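PDB 2A1V: conserved hypothetical protein from Deinococcus radiodurans, which is of unknown function but belongs to the YjbR (DUF419) family of small alpha+beta proteins built on an antiparallel sheet. Local coordinates for residues A[41-46]-A[122-127]. Residues are numbered along the deposited sequence; the frame is centred on the assembly and turned at random. Where two conformers were deposited one is given.
Sequences LSKSRM and KAERKE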
ATOM      1  N   LEU A  41      17.632  -1.138  -5.902  1.00 24.00           N
ATOM      2  CA  LEU A  41      18.128   0.077  -5.309  1.00 25.07           C
ATOM      3  C   LEU A  41      18.252   1.171  -6.358  1.00 24.04           C
ATOM      4  O   LEU A  41      18.015   2.320  -6.040  1.00 24.88           O
ATOM      5  CB  LEU A  41      19.430  -0.190  -4.507  1.00 26.34           C
ATOM      6  CG  LEU A  41      19.228  -0.736  -3.083  1.00 30.04           C
ATOM      7  CD1 LEU A  41      20.602  -0.746  -2.333  1.00 33.05           C
ATOM      8  CD2 LEU A  41      18.202   0.099  -2.260  1.00 32.77           C
ATOM      9  N   SER A  42      18.507   0.828  -7.624  1.00 23.48           N
ATOM     10  CA  SER A  42      18.569   1.841  -8.684  1.00 22.81           C
ATOM     11  C   SER A  42      17.266   2.103  -9.448  1.00 22.40           C
ATOM     12  O   SER A  42      17.224   2.937 -10.370  1.00 22.24           O
ATOM     13  CB  SER A  42      19.670   1.481  -9.689  1.00 22.58           C
ATOM     14  OG  SER A  42      19.265   0.362 -10.484  1.00 24.39           O
ATOM     15  N   LYS A  43      16.215   1.364  -9.125  1.00 22.30           N
ATOM     16  CA  LYS A  43      14.906   1.528  -9.773  1.00 22.08           C
ATOM     17  C   LYS A  43      13.811   0.960  -8.873  1.00 20.70           C
ATOM     18  O   LYS A  43      13.511  -0.200  -8.930  1.00 19.53           O
ATOM     19  CB  LYS A  43      14.878   0.838 -11.141  1.00 22.16           C
ATOM     20  CG  LYS A  43      13.589   1.138 -11.977  1.00 22.71           C
ATOM     21  CD  LYS A  43      13.240  -0.091 -12.865  1.00 24.33           C
ATOM     22  CE  LYS A  43      11.735  -0.180 -13.238  1.00 25.13           C
ATOM     23  NZ  LYS A  43      11.517  -1.102 -14.361  1.00 22.96           N
ATOM     24  N   SER A  44      13.222   1.804  -8.044  1.00 20.24           N
ATOM     25  CA  SER A  44      12.183   1.377  -7.137  1.00 20.27           C
ATOM     26  C   SER A  44      10.940   2.238  -7.292  1.00 19.80           C
ATOM     27  O   SER A  44      11.040   3.430  -7.533  1.00 21.71           O
ATOM     28  CB  SER A  44      12.693   1.350  -5.684  1.00 20.13           C
ATOM     29  OG  SER A  44      13.067   2.622  -5.254  1.00 19.31           O
ATOM     30  N   ARG A  45       9.786   1.629  -7.081  0.60 19.68           N
ATOM     31  CA  ARG A  45       8.494   2.229  -7.381  0.60 20.04           C
ATOM     32  C   ARG A  45       7.592   2.249  -6.139  0.60 19.10           C
ATOM     33  O   ARG A  45       7.380   1.222  -5.514  0.60 18.49           O
ATOM     34  CB  ARG A  45       7.794   1.422  -8.495  0.60 21.06           C
ATOM     35  CG  ARG A  45       8.551   1.305  -9.852  0.60 22.65           C
ATOM     36  CD  ARG A  45       8.493   2.582 -10.689  0.60 27.15           C
ATOM     37  NE  ARG A  45       9.634   3.468 -10.438  0.60 29.91           N
ATOM     38  CZ  ARG A  45      10.642   3.729 -11.277  0.60 28.57           C
ATOM     39  NH1 ARG A  45      10.724   3.209 -12.496  0.60 28.45           N
ATOM     40  NH2 ARG A  45      11.591   4.543 -10.873  0.60 29.43           N
ATOM     41  N   MET A  46       7.045   3.415  -5.811  1.00 18.75           N
ATOM     42  CA  MET A  46       6.178   3.579  -4.647  1.00 19.99           C
ATOM     43  C   MET A  46       4.878   2.773  -4.718  1.00 18.57           C
ATOM     44  O   MET A  46       4.223   2.716  -5.755  1.00 18.04           O
ATOM     45  CB  MET A  46       5.888   5.066  -4.353  1.00 19.24           C
ATOM     46  CG  MET A  46       5.207   5.794  -5.445  1.00 24.07           C
ATOM     47  SD  MET A  46       5.259   7.639  -5.350  1.00 28.66           S
ATOM     48  CE  MET A  46       4.543   7.890  -3.782  1.00 31.86           C
ATOM     49  N   LYS A 122       8.134  -8.897 -16.791  1.00 23.81           N
ATOM     50  CA  LYS A 122       8.297 -10.307 -16.497  1.00 25.03           C
ATOM     51  C   LYS A 122       9.755 -10.692 -16.249  1.00 23.66           C
ATOM     52  O   LYS A 122      10.046 -11.393 -15.272  1.00 22.76           O
ATOM     53  CB  LYS A 122       7.668 -11.114 -17.647  1.00 26.36           C
ATOM     54  CG  LYS A 122       8.098 -12.573 -17.685  1.00 28.35           C
ATOM     55  CD  LYS A 122       7.146 -13.443 -18.547  1.00 30.75           C
ATOM     56  CE  LYS A 122       7.422 -14.944 -18.258  1.00 35.32           C
ATOM     57  NZ  LYS A 122       6.660 -15.324 -17.003  1.00 37.62           N
ATOM     58  N   ALA A 123      10.680 -10.216 -17.088  1.00 22.54           N
ATOM     59  CA  ALA A 123      12.130 -10.514 -16.848  1.00 22.49           C
ATOM     60  C   ALA A 123      12.664  -9.913 -15.550  1.00 21.01           C
ATOM     61  O   ALA A 123      13.433 -10.547 -14.849  1.00 20.16           O
ATOM     62  CB  ALA A 123      13.007  -9.995 -18.016  1.00 22.46           C
ATOM     63  N   GLU A 124      12.283  -8.663 -15.296  1.00 20.00           N
ATOM     64  CA  GLU A 124      12.654  -7.981 -14.079  1.00 20.56           C
ATOM     65  C   GLU A 124      12.165  -8.734 -12.847  1.00 19.58           C
ATOM     66  O   GLU A 124      12.919  -8.924 -11.868  1.00 18.64           O
ATOM     67  CB  GLU A 124      12.084  -6.561 -14.051  1.00 19.64           C
ATOM     68  CG  GLU A 124      12.951  -5.518 -14.709  1.00 21.15           C
ATOM     69  CD  GLU A 124      12.283  -4.147 -14.696  1.00 20.70           C
ATOM     70  OE1 GLU A 124      11.218  -3.995 -15.355  1.00 20.40           O
ATOM     71  OE2 GLU A 124      12.812  -3.254 -13.984  1.00 20.92           O
ATOM     72  N   ARG A 125      10.894  -9.112 -12.875  1.00 19.70           N
ATOM     73  CA  ARG A 125      10.305  -9.781 -11.718  1.00 21.31           C
ATOM     74  C   ARG A 125      11.010 -11.126 -11.449  1.00 20.45           C
ATOM     75  O   ARG A 125      11.183 -11.518 -10.308  1.00 20.02           O
ATOM     76  CB  ARG A 125       8.820 -10.004 -11.923  1.00 20.85           C
ATOM     77  CG  ARG A 125       7.958  -8.715 -11.945  1.00 22.95           C
ATOM     78  CD  ARG A 125       6.483  -9.075 -11.708  1.00 24.66           C
ATOM     79  NE  ARG A 125       5.907  -9.725 -12.874  1.00 27.01           N
ATOM     80  CZ  ARG A 125       5.475  -9.110 -13.980  1.00 29.36           C
ATOM     81  NH1 ARG A 125       5.497  -7.786 -14.123  1.00 30.34           N
ATOM     82  NH2 ARG A 125       5.008  -9.845 -14.971  1.00 30.84           N
ATOM     83  N   LYS A 126      11.390 -11.817 -12.512  1.00 21.73           N
ATOM     84  CA  LYS A 126      12.180 -13.051 -12.434  1.00 22.96           C
ATOM     85  C   LYS A 126      13.590 -12.777 -11.853  1.00 23.15           C
ATOM     86  O   LYS A 126      14.010 -13.448 -10.953  1.00 21.60           O
ATOM     87  CB  LYS A 126      12.278 -13.709 -13.803  1.00 22.83           C
ATOM     88  CG  LYS A 126      12.542 -15.237 -13.716  1.00 24.86           C
ATOM     89  CD  LYS A 126      13.353 -15.839 -14.877  1.00 24.09           C
ATOM     90  CE  LYS A 126      13.765 -17.319 -14.571  1.00 26.55           C
ATOM     91  NZ  LYS A 126      14.138 -18.148 -15.820  1.00 26.78           N
ATOM     92  N   GLU A 127      14.274 -11.746 -12.334  1.00 24.97           N
ATOM     93  CA  GLU A 127      15.656 -11.492 -11.926  1.00 25.90           C
ATOM     94  C   GLU A 127      15.711 -11.175 -10.465  1.00 27.09           C
ATOM     95  O   GLU A 127      16.378 -11.845  -9.640  1.00 28.24           O
ATOM     96  CB  GLU A 127      16.227 -10.308 -12.691  1.00 26.42           C
ATOM     97  CG  GLU A 127      17.743 -10.320 -12.705  1.00 27.74           C
ATOM     98  CD  GLU A 127      18.351  -9.008 -12.451  1.00 26.10           C
ATOM     99  OE1 GLU A 127      17.637  -7.990 -12.552  1.00 22.10           O
ATOM    100  OE2 GLU A 127      19.566  -9.009 -12.182  1.00 29.56           O
TER
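K43 and E124 meet in a salt bridge, and this one pair makes the whole contact between 41-46 and 122-127. K43 NZ gives a hydrogen bond to E124 OE2 at 2.5 Å, a short distance. OE2 receives it on the syn lone pair, the side of its partner oxygen. OE1 is therefore near as well, 3.1 Å from K43 NZ. The last methylene follows the ammonium in, with K43 CE 3.3 Å from E124 OE2. The two side chains cross at about a right angle, and the outer end of K43, from CD to NZ, lies against E124 OE2.

In both residues the bond from CA to CB points toward the other segment. The backbones stay well apart, with 10.7 Å between K43 CA and E124 CA, and long side chains span the gap. With CG anti to the backbone N (chi1 -172°), the K43 chain leaves the strand, bends at chi2 and delivers NZ to the carboxylate. E124 runs extended beyond CG (chi2 177°), which carries the carboxylate out from the helix.

Further partners fix both groups. K43 NZ is also hydrogen-bonded to G119 O, at the end of helix 101-119, and makes a cation-pi contact with F120. E124 OE1 accepts from T121 N, just before helix 122-128, so the carboxylate is gripped through both oxygens. E127 OE1 is hydrogen-bonded to Y40 OH, a second tie between the same regions.

The contact joins strand 43-51 to the short helix 122-128 at the surface. Without the K43 ammonium, as with an alanine in its place, the E124 carboxylate is likely to lack its salt-bridge partner and G119 O this donor. With a carboxylate, a carbonyl oxygen and an aromatic ring around it, the K43 ammonium is likely to be favoured in its charged form.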